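Local coordinates for segregation protein (Thermus thermophilus, PDB 1WCV), which hydrolyses ATP, binds double-stranded DNA cooperatively in an ATP-dependent fashion to form nucleoprotein filaments, and is probably involved in chromosome partitioning, at residues 19-24 against 47-52; 26-31 against 38-43; 213-216 against 221-224. All coordinates share one frame; numbering follows the deposited sequence.

Contact 1. Residues 19-24 against 47-52; sequences GKTTTA and GNATSG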
ATOM      1  N   GLY A  19      -0.846  -6.994 -17.379  1.00 21.94           N
ATOM      2  CA  GLY A  19      -0.696  -6.820 -15.943  1.00 20.72           C
ATOM      3  C   GLY A  19      -0.562  -8.130 -15.192  1.00 21.52           C
ATOM      4  O   GLY A  19       0.199  -8.231 -14.224  1.00 17.64           O
ATOM      5  N   LYS A  20      -1.292  -9.145 -15.646  1.00 17.07           N
ATOM      6  CA  LYS A  20      -1.266 -10.448 -14.995  1.00 17.01           C
ATOM      7  C   LYS A  20       0.088 -11.124 -15.134  1.00 15.63           C
ATOM      8  O   LYS A  20       0.661 -11.601 -14.158  1.00 15.77           O
ATOM      9  CB  LYS A  20      -2.349 -11.356 -15.583  1.00 17.52           C
ATOM     10  CG  LYS A  20      -2.365 -12.758 -14.979  1.00 18.37           C
ATOM     11  CD  LYS A  20      -3.402 -13.640 -15.663  1.00 21.25           C
ATOM     12  CE  LYS A  20      -3.033 -13.896 -17.120  1.00 24.70           C
ATOM     13  NZ  LYS A  20      -1.840 -14.775 -17.218  1.00 25.91           N
ATOM     14  N   THR A  21       0.599 -11.168 -16.357  1.00 15.21           N
ATOM     15  CA  THR A  21       1.884 -11.806 -16.587  1.00 18.03           C
ATOM     16  C   THR A  21       3.019 -10.979 -15.998  1.00 16.69           C
ATOM     17  O   THR A  21       3.983 -11.532 -15.474  1.00 16.13           O
ATOM     18  CB  THR A  21       2.108 -12.063 -18.089  1.00 22.48           C
ATOM     19  OG1 THR A  21       1.217 -13.103 -18.512  1.00 20.99           O
ATOM     20  CG2 THR A  21       3.542 -12.496 -18.363  1.00 23.50           C
ATOM     21  N   THR A  22       2.905  -9.658 -16.076  1.00 15.95           N
ATOM     22  CA  THR A  22       3.933  -8.801 -15.498  1.00 19.51           C
ATOM     23  C   THR A  22       3.956  -9.054 -13.993  1.00 15.70           C
ATOM     24  O   THR A  22       5.016  -9.037 -13.366  1.00 13.80           O
ATOM     25  CB  THR A  22       3.641  -7.311 -15.771  1.00 21.92           C
ATOM     26  OG1 THR A  22       3.864  -7.028 -17.156  1.00 30.56           O
ATOM     27  CG2 THR A  22       4.549  -6.417 -14.934  1.00 23.24           C
ATOM     28  N   THR A  23       2.786  -9.303 -13.415  1.00 14.31           N
ATOM     29  CA  THR A  23       2.716  -9.571 -11.986  1.00 13.36           C
ATOM     30  C   THR A  23       3.344 -10.920 -11.657  1.00 13.22           C
ATOM     31  O   THR A  23       4.065 -11.040 -10.668  1.00 14.15           O
ATOM     32  CB  THR A  23       1.268  -9.554 -11.475  1.00 12.25           C
ATOM     33  OG1 THR A  23       0.732  -8.235 -11.618  1.00 15.14           O
ATOM     34  CG2 THR A  23       1.208  -9.971 -10.025  1.00 13.29           C
ATOM     35  N   ALA A  24       3.074 -11.931 -12.481  1.00 12.85           N
ATOM     36  CA  ALA A  24       3.636 -13.263 -12.236  1.00 11.69           C
ATOM     37  C   ALA A  24       5.161 -13.201 -12.281  1.00 12.24           C
ATOM     38  O   ALA A  24       5.842 -13.745 -11.414  1.00 14.21           O
ATOM     39  CB  ALA A  24       3.135 -14.254 -13.288  1.00 15.96           C
ATOM     40  N   GLY A  47       2.526 -18.653 -23.809  1.00 36.23           N
ATOM     41  CA  GLY A  47       3.863 -18.486 -23.261  1.00 30.47           C
ATOM     42  C   GLY A  47       4.324 -17.054 -23.049  1.00 30.23           C
ATOM     43  O   GLY A  47       5.486 -16.733 -23.296  1.00 27.70           O
ATOM     44  N   ASN A  48       3.428 -16.189 -22.582  1.00 28.39           N
ATOM     45  CA  ASN A  48       3.780 -14.791 -22.341  1.00 26.91           C
ATOM     46  C   ASN A  48       4.846 -14.640 -21.252  1.00 24.06           C
ATOM     47  O   ASN A  48       5.803 -13.884 -21.414  1.00 24.78           O
ATOM     48  CB  ASN A  48       2.536 -13.987 -21.954  1.00 30.67           C
ATOM     49  CG  ASN A  48       1.491 -13.978 -23.048  1.00 34.82           C
ATOM     50  OD1 ASN A  48       0.427 -14.579 -22.908  1.00 39.74           O
ATOM     51  ND2 ASN A  48       1.792 -13.301 -24.149  1.00 32.77           N
ATOM     52  N   ALA A  49       4.681 -15.354 -20.146  1.00 23.29           N
ATOM     53  CA  ALA A  49       5.649 -15.277 -19.055  1.00 19.78           C
ATOM     54  C   ALA A  49       7.019 -15.777 -19.514  1.00 23.15           C
ATOM     55  O   ALA A  49       8.048 -15.165 -19.222  1.00 22.16           O
ATOM     56  CB  ALA A  49       5.166 -16.097 -17.865  1.00 20.25           C
ATOM     57  N   THR A  50       7.023 -16.895 -20.235  1.00 20.37           N
ATOM     58  CA  THR A  50       8.259 -17.488 -20.735  1.00 21.62           C
ATOM     59  C   THR A  50       8.997 -16.522 -21.661  1.00 22.19           C
ATOM     60  O   THR A  50      10.213 -16.353 -21.574  1.00 21.66           O
ATOM     61  CB  THR A  50       7.973 -18.785 -21.516  1.00 21.93           C
ATOM     62  OG1 THR A  50       7.258 -19.700 -20.679  1.00 20.40           O
ATOM     63  CG2 THR A  50       9.286 -19.434 -21.960  1.00 23.29           C
ATOM     64  N   SER A  51       8.250 -15.899 -22.562  1.00 21.42           N
ATOM     65  CA  SER A  51       8.819 -14.945 -23.496  1.00 25.18           C
ATOM     66  C   SER A  51       9.227 -13.673 -22.754  1.00 25.08           C
ATOM     67  O   SER A  51      10.183 -12.991 -23.137  1.00 22.79           O
ATOM     68  CB  SER A  51       7.791 -14.612 -24.578  1.00 29.64           C
ATOM     69  OG  SER A  51       8.301 -13.646 -25.477  1.00 39.10           O
ATOM     70  N   GLY A  52       8.503 -13.365 -21.683  1.00 21.21           N
ATOM     71  CA  GLY A  52       8.804 -12.170 -20.916  1.00 22.32           C
ATOM     72  C   GLY A  52      10.090 -12.332 -20.136  1.00 23.25           C
ATOM     73  O   GLY A  52      10.642 -11.369 -19.601  1.00 24.63           O
TER
HETATM   74  O   HOH W   1      -0.777 -15.545 -19.793  1.00 34.97           O

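Contact 2. Residues 26-31 against 38-43; sequences NLAAYL and VLLVDL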
ATOM      1  N   ASN A  26       7.282 -10.475 -12.034  1.00 14.03           N
ATOM      2  CA  ASN A  26       7.910  -9.655 -11.017  1.00 13.64           C
ATOM      3  C   ASN A  26       7.659 -10.042  -9.584  1.00 15.40           C
ATOM      4  O   ASN A  26       8.486  -9.748  -8.722  1.00 13.49           O
ATOM      5  CB  ASN A  26       7.578  -8.188 -11.268  1.00 13.62           C
ATOM      6  CG  ASN A  26       8.208  -7.679 -12.551  1.00 14.89           C
ATOM      7  OD1 ASN A  26       9.420  -7.806 -12.749  1.00 18.43           O
ATOM      8  ND2 ASN A  26       7.396  -7.110 -13.432  1.00 23.06           N
ATOM      9  N   LEU A  27       6.540 -10.711  -9.321  1.00 14.85           N
ATOM     10  CA  LEU A  27       6.257 -11.170  -7.966  1.00 16.14           C
ATOM     11  C   LEU A  27       7.303 -12.257  -7.703  1.00 15.26           C
ATOM     12  O   LEU A  27       7.887 -12.343  -6.624  1.00 16.22           O
ATOM     13  CB  LEU A  27       4.863 -11.793  -7.884  1.00 18.39           C
ATOM     14  CG  LEU A  27       3.963 -11.533  -6.672  1.00 26.01           C
ATOM     15  CD1 LEU A  27       3.040 -12.731  -6.520  1.00 24.47           C
ATOM     16  CD2 LEU A  27       4.772 -11.322  -5.394  1.00 22.50           C
ATOM     17  N   ALA A  28       7.535 -13.087  -8.715  1.00 17.59           N
ATOM     18  CA  ALA A  28       8.503 -14.163  -8.601  1.00 16.55           C
ATOM     19  C   ALA A  28       9.899 -13.600  -8.383  1.00 16.36           C
ATOM     20  O   ALA A  28      10.659 -14.107  -7.565  1.00 18.29           O
ATOM     21  CB  ALA A  28       8.476 -15.025  -9.855  1.00 19.39           C
ATOM     22  N   ALA A  29      10.228 -12.541  -9.113  1.00 16.14           N
ATOM     23  CA  ALA A  29      11.548 -11.925  -9.011  1.00 15.61           C
ATOM     24  C   ALA A  29      11.821 -11.384  -7.620  1.00 19.65           C
ATOM     25  O   ALA A  29      12.925 -11.544  -7.086  1.00 18.19           O
ATOM     26  CB  ALA A  29      11.691 -10.812 -10.036  1.00 18.36           C
ATOM     27  N   TYR A  30      10.823 -10.740  -7.024  1.00 16.04           N
ATOM     28  CA  TYR A  30      11.019 -10.187  -5.697  1.00 14.87           C
ATOM     29  C   TYR A  30      10.844 -11.174  -4.561  1.00 14.85           C
ATOM     30  O   TYR A  30      11.443 -11.003  -3.504  1.00 16.36           O
ATOM     31  CB  TYR A  30      10.143  -8.952  -5.511  1.00 12.53           C
ATOM     32  CG  TYR A  30      10.702  -7.781  -6.287  1.00 13.03           C
ATOM     33  CD1 TYR A  30      11.845  -7.114  -5.843  1.00 13.10           C
ATOM     34  CD2 TYR A  30      10.143  -7.390  -7.496  1.00 12.92           C
ATOM     35  CE1 TYR A  30      12.419  -6.091  -6.592  1.00 13.05           C
ATOM     36  CE2 TYR A  30      10.707  -6.367  -8.257  1.00 17.15           C
ATOM     37  CZ  TYR A  30      11.849  -5.723  -7.797  1.00 15.88           C
ATOM     38  OH  TYR A  30      12.413  -4.725  -8.552  1.00 14.46           O
ATOM     39  N   LEU A  31      10.033 -12.209  -4.756  1.00 14.79           N
ATOM     40  CA  LEU A  31       9.885 -13.201  -3.700  1.00 14.34           C
ATOM     41  C   LEU A  31      11.230 -13.938  -3.622  1.00 17.45           C
ATOM     42  O   LEU A  31      11.667 -14.357  -2.552  1.00 19.81           O
ATOM     43  CB  LEU A  31       8.741 -14.170  -4.027  1.00 15.48           C
ATOM     44  CG  LEU A  31       7.316 -13.619  -3.849  1.00 16.40           C
ATOM     45  CD1 LEU A  31       6.310 -14.647  -4.357  1.00 18.41           C
ATOM     46  CD2 LEU A  31       7.048 -13.296  -2.383  1.00 17.32           C
ATOM     47  N   VAL A  38      11.781 -20.129  -5.348  1.00 21.71           N
ATOM     48  CA  VAL A  38      10.552 -19.948  -6.105  1.00 22.44           C
ATOM     49  C   VAL A  38      10.507 -20.579  -7.484  1.00 20.41           C
ATOM     50  O   VAL A  38      11.464 -20.506  -8.252  1.00 19.99           O
ATOM     51  CB  VAL A  38      10.261 -18.440  -6.260  1.00 19.97           C
ATOM     52  CG1 VAL A  38       9.016 -18.215  -7.111  1.00 21.87           C
ATOM     53  CG2 VAL A  38      10.112 -17.805  -4.888  1.00 22.76           C
ATOM     54  N   LEU A  39       9.364 -21.184  -7.788  1.00 21.12           N
ATOM     55  CA  LEU A  39       9.131 -21.794  -9.083  1.00 20.22           C
ATOM     56  C   LEU A  39       7.973 -21.053  -9.753  1.00 19.43           C
ATOM     57  O   LEU A  39       6.906 -20.901  -9.165  1.00 21.20           O
ATOM     58  CB  LEU A  39       8.752 -23.269  -8.933  1.00 23.88           C
ATOM     59  CG  LEU A  39       8.318 -23.943 -10.236  1.00 23.13           C
ATOM     60  CD1 LEU A  39       9.468 -23.938 -11.236  1.00 24.74           C
ATOM     61  CD2 LEU A  39       7.869 -25.361  -9.944  1.00 26.61           C
ATOM     62  N   LEU A  40       8.206 -20.559 -10.962  1.00 18.42           N
ATOM     63  CA  LEU A  40       7.161 -19.882 -11.717  1.00 17.59           C
ATOM     64  C   LEU A  40       6.806 -20.836 -12.841  1.00 20.70           C
ATOM     65  O   LEU A  40       7.682 -21.265 -13.594  1.00 19.15           O
ATOM     66  CB  LEU A  40       7.656 -18.566 -12.316  1.00 18.51           C
ATOM     67  CG  LEU A  40       6.690 -17.854 -13.273  1.00 18.07           C
ATOM     68  CD1 LEU A  40       5.409 -17.481 -12.536  1.00 20.28           C
ATOM     69  CD2 LEU A  40       7.353 -16.610 -13.856  1.00 15.36           C
ATOM     70  N   VAL A  41       5.524 -21.174 -12.941  1.00 18.72           N
ATOM     71  CA  VAL A  41       5.051 -22.076 -13.979  1.00 19.00           C
ATOM     72  C   VAL A  41       4.173 -21.327 -14.967  1.00 21.12           C
ATOM     73  O   VAL A  41       3.154 -20.745 -14.587  1.00 20.09           O
ATOM     74  CB  VAL A  41       4.227 -23.233 -13.373  1.00 20.12           C
ATOM     75  CG1 VAL A  41       3.815 -24.199 -14.468  1.00 21.91           C
ATOM     76  CG2 VAL A  41       5.030 -23.949 -12.292  1.00 20.05           C
ATOM     77  N   ASP A  42       4.583 -21.325 -16.230  1.00 20.29           N
ATOM     78  CA  ASP A  42       3.815 -20.670 -17.279  1.00 20.35           C
ATOM     79  C   ASP A  42       2.790 -21.694 -17.761  1.00 22.97           C
ATOM     80  O   ASP A  42       3.156 -22.702 -18.370  1.00 23.08           O
ATOM     81  CB  ASP A  42       4.725 -20.265 -18.443  1.00 19.96           C
ATOM     82  CG  ASP A  42       4.030 -19.343 -19.435  1.00 20.94           C
ATOM     83  OD1 ASP A  42       2.788 -19.212 -19.359  1.00 20.33           O
ATOM     84  OD2 ASP A  42       4.718 -18.751 -20.297  1.00 22.23           O
ATOM     85  N   LEU A  43       1.516 -21.448 -17.477  1.00 20.33           N
ATOM     86  CA  LEU A  43       0.465 -22.373 -17.892  1.00 23.45           C
ATOM     87  C   LEU A  43      -0.320 -21.863 -19.094  1.00 23.64           C
ATOM     88  O   LEU A  43      -1.332 -22.453 -19.478  1.00 23.98           O
ATOM     89  CB  LEU A  43      -0.498 -22.638 -16.728  1.00 21.60           C
ATOM     90  CG  LEU A  43       0.058 -23.402 -15.528  1.00 23.04           C
ATOM     91  CD1 LEU A  43      -0.994 -23.482 -14.429  1.00 20.81           C
ATOM     92  CD2 LEU A  43       0.467 -24.802 -15.968  1.00 25.19           C
TER

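Contact 3. Residues 213-216 against 221-224; sequences AEAP and TIAQ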
ATOM      1  N   ALA A 213       6.296  -1.501 -18.759  1.00 20.96           N
ATOM      2  CA  ALA A 213       5.649  -1.929 -19.994  1.00 19.66           C
ATOM      3  C   ALA A 213       6.654  -2.549 -20.960  1.00 22.63           C
ATOM      4  O   ALA A 213       6.332  -3.508 -21.658  1.00 26.10           O
ATOM      5  CB  ALA A 213       4.950  -0.741 -20.656  1.00 20.73           C
ATOM      6  N   GLU A 214       7.875  -2.019 -20.978  1.00 24.57           N
ATOM      7  CA  GLU A 214       8.902  -2.525 -21.885  1.00 26.10           C
ATOM      8  C   GLU A 214       9.716  -3.730 -21.411  1.00 24.48           C
ATOM      9  O   GLU A 214      10.291  -4.445 -22.231  1.00 24.39           O
ATOM     10  CB  GLU A 214       9.859  -1.389 -22.272  1.00 31.45           C
ATOM     11  CG  GLU A 214      10.517  -0.692 -21.096  1.00 33.90           C
ATOM     12  CD  GLU A 214      11.439   0.439 -21.522  1.00 34.94           C
ATOM     13  OE1 GLU A 214      11.036   1.249 -22.383  1.00 35.64           O
ATOM     14  OE2 GLU A 214      12.563   0.528 -20.984  1.00 29.94           O
ATOM     15  N   ALA A 215       9.768  -3.968 -20.103  1.00 23.16           N
ATOM     16  CA  ALA A 215      10.539  -5.088 -19.563  1.00 22.46           C
ATOM     17  C   ALA A 215      10.348  -6.430 -20.287  1.00 23.32           C
ATOM     18  O   ALA A 215      11.320  -7.123 -20.582  1.00 24.25           O
ATOM     19  CB  ALA A 215      10.241  -5.255 -18.073  1.00 25.72           C
ATOM     20  N   PRO A 216       9.095  -6.824 -20.568  1.00 22.85           N
ATOM     21  CA  PRO A 216       8.877  -8.102 -21.260  1.00 23.94           C
ATOM     22  C   PRO A 216       9.527  -8.161 -22.645  1.00 22.36           C
ATOM     23  O   PRO A 216      10.034  -9.209 -23.052  1.00 21.93           O
ATOM     24  CB  PRO A 216       7.352  -8.202 -21.341  1.00 23.24           C
ATOM     25  CG  PRO A 216       6.899  -7.425 -20.141  1.00 23.23           C
ATOM     26  CD  PRO A 216       7.813  -6.228 -20.152  1.00 23.12           C
ATOM     27  N   THR A 221      13.165  -9.115 -16.013  1.00 18.05           N
ATOM     28  CA  THR A 221      12.244  -8.727 -14.947  1.00 16.60           C
ATOM     29  C   THR A 221      12.482  -7.239 -14.720  1.00 17.66           C
ATOM     30  O   THR A 221      13.498  -6.700 -15.149  1.00 15.67           O
ATOM     31  CB  THR A 221      12.543  -9.466 -13.638  1.00 15.39           C
ATOM     32  OG1 THR A 221      13.838  -9.080 -13.160  1.00 17.72           O
ATOM     33  CG2 THR A 221      12.495 -10.981 -13.851  1.00 17.75           C
ATOM     34  N   ILE A 222      11.554  -6.563 -14.056  1.00 13.77           N
ATOM     35  CA  ILE A 222      11.747  -5.140 -13.821  1.00 14.14           C
ATOM     36  C   ILE A 222      12.938  -4.912 -12.880  1.00 15.08           C
ATOM     37  O   ILE A 222      13.574  -3.858 -12.903  1.00 15.77           O
ATOM     38  CB  ILE A 222      10.467  -4.486 -13.243  1.00 13.47           C
ATOM     39  CG1 ILE A 222      10.592  -2.965 -13.300  1.00 14.52           C
ATOM     40  CG2 ILE A 222      10.225  -4.952 -11.813  1.00 16.67           C
ATOM     41  CD1 ILE A 222      10.694  -2.416 -14.701  1.00 15.54           C
ATOM     42  N   ALA A 223      13.248  -5.904 -12.055  1.00 13.96           N
ATOM     43  CA  ALA A 223      14.388  -5.773 -11.152  1.00 15.43           C
ATOM     44  C   ALA A 223      15.685  -5.740 -11.971  1.00 19.65           C
ATOM     45  O   ALA A 223      16.651  -5.062 -11.602  1.00 20.14           O
ATOM     46  CB  ALA A 223      14.414  -6.932 -10.169  1.00 16.87           C
ATOM     47  N   GLN A 224      15.704  -6.474 -13.080  1.00 19.08           N
ATOM     48  CA  GLN A 224      16.882  -6.517 -13.950  1.00 17.69           C
ATOM     49  C   GLN A 224      16.919  -5.310 -14.872  1.00 17.71           C
ATOM     50  O   GLN A 224      17.972  -4.713 -15.084  1.00 22.16           O
ATOM     51  CB  GLN A 224      16.880  -7.775 -14.831  1.00 16.13           C
ATOM     52  CG  GLN A 224      17.055  -9.092 -14.104  1.00 16.01           C
ATOM     53  CD  GLN A 224      16.867 -10.282 -15.028  1.00 23.78           C
ATOM     54  OE1 GLN A 224      15.803 -10.457 -15.629  1.00 22.32           O
ATOM     55  NE2 GLN A 224      17.901 -11.107 -15.146  1.00 25.07           N
TER

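Contact 1. Residues 19-24 against 47-52
T21 and A49 bring the two backbones nearest, with T21 CA 5.7 Å from A49 CA, where the start of helix 18-33 meets the first turn of helix 48-52. T21 carries the contact. Its methyl CG2 lies against the backbone of the other helix, 3.6 Å from A49 N, and it also meets the A49 methyl, with T21 CG2 and A49 CB 4.0 Å apart. CG2 is anti to the backbone N of T21 and OG1 lies beside that N (chi1 -70°). T21 CG2 packs mainly on A49 but also lies 4.0 Å from N48 CB. The hydroxyl only passes N48 without bonding to it, with T21 OG1 3.8 Å from N48 CB. The T21 and N48 side chains cross at about a right angle. The main polar partner of T21 OG1 is the carboxylate of D118.

A water accepts from K20 NZ at 2.9 Å and makes only weak approaches to T21 OG1 and N48 OD1, the latter doubtful. K20 NZ also forms a salt bridge with D118 and a hydrogen bond to A119 O. K20 and T21 end the P-loop KGGVGKT, the deviant Walker A motif of the ParA family, whose K15 also binds ATP. Both bind ATP and T21 also binds magnesium, so the contact borders the nucleotide site.

A24 and A49 both touch strand 114-118 at D118. A24 also packs on strand 38-42 at L40, and A49 on the same strand at D42. On another side of helix 18-33, T23 touches strand 170-177 and bonds to Y235 of helix 230-246.

Contact 2. Residues 26-31 against 38-43
A28 faces V38 and L40, and L31 reaches V38. These three apolar meetings make the whole contact. The methyl of A28 comes between two residues that point to the same face of the strand. A28 CB lies 4.2 Å from V38 CG1 and 4.4 Å from L40 CB. One helical turn further on, L31 uses the base of its side chain, with L31 CB 4.0 Å from V38 CG2. V38 thus spends one branch on each helix residue. CG1 is anti to its backbone N (chi1 177°) and goes to A28. CG2 lies beside that N and goes to L31. The contact is buried and purely apolar, and the spacings are ordinary van der Waals distances.

The small side chain of A28 is consistent with the short axes of 26-31 and 38-42 approaching to 8.7 Å. They run nearly antiparallel, with 170° between their N-to-C directions. The nearest alpha carbons are A28 CA and V38 CA, 6.6 Å apart. The helix is held by its own backbone bonds, among them L31 N to L27 O at 2.8 Å.

The strand is held from both sides. V38 and L40 bond through the backbone to strand 80-83, and L39 bonds to strand 114-118. F80 of strand 80-83 touches A28, V38 and L40, and L116 of strand 114-118 touches A28 and L40. L31 reaches L114 on the same strand. Helix 18-33 lies on one face of the sheet and links strand 8-11 to strand 38-42 in a beta-alpha-beta crossover, as in P-loop NTPases of the ParA family. Strand 114-118 lies between these two parallel strands. The P-loop runs into the helix's first turn. On another side of the helix, N26 and Y30 pack against helix 230-246.

Contact 3. Residues 213-216 against 221-224
A215 is the packed point of this contact. Its methyl reaches the start of the short helix 222-225, with A215 CB 4.4 Å from both I222 N and I222 CD1. The nearest alpha carbons are A215 CA and I222 CA, 5.9 Å apart. I222 sends its delta methyl to A215 by a bent path. CG1 is anti to the backbone N (chi1 -167°), and the next torsion turns CD1 by 63°. The apolar touch is small, and these distances are longer than in a tight interlock.

T221 sets the start of the second helix. T221 and Q224 form a capping box. Q224 N donates to T221 OG1 at 3.2 Å. In return, T221 N donates to Q224 OE1 at 3.0 Å. The second bond is fairly straight (167°) and meets a lone pair of OE1 in the carbonyl plane. The main outside partner of T221 OG1 is D78 OD1. The amide of I222 bonds to N26 OD1, so helix 18-33 also fixes this helix start. Separately, E214 OE2 bonds to H225 NE2 and bridges the two helices.

The other side is looser. A213 is exposed and its methyl points away from 221-224. P216 also turns away from 221-224, at a kink in its helix, but packs towards G52 and T22.

The pair joins helix 210-218 to helix 222-225 across four intervening residues, the first two still helical. I222 lies about 6 Å from N209, side chain to side chain, and N209 binds ATP. Towards helix 18-33, T221 packs on I25 and N26, while A223 packs on Y30 and R33.

From the N terminus, the P-loop runs into the first turn of helix 18-33, which gives its early turns to contact 1 and its later turns to contact 2. The chain then comes back along strand 38-42, and contact 2 closes over six residues, the end of the helix and a short loop. Helix 48-52 follows, and contact 1 closes a wider loop with contact 2 nested inside it. D42 at the end of the strand joins the two, since D42 OD2 probably bonds to T50 OG1. Contact 3 comes later and in series. It closes over four residues, the first two still helical, and reaches back to helix 18-33 through N26 and to contact 1 through P216.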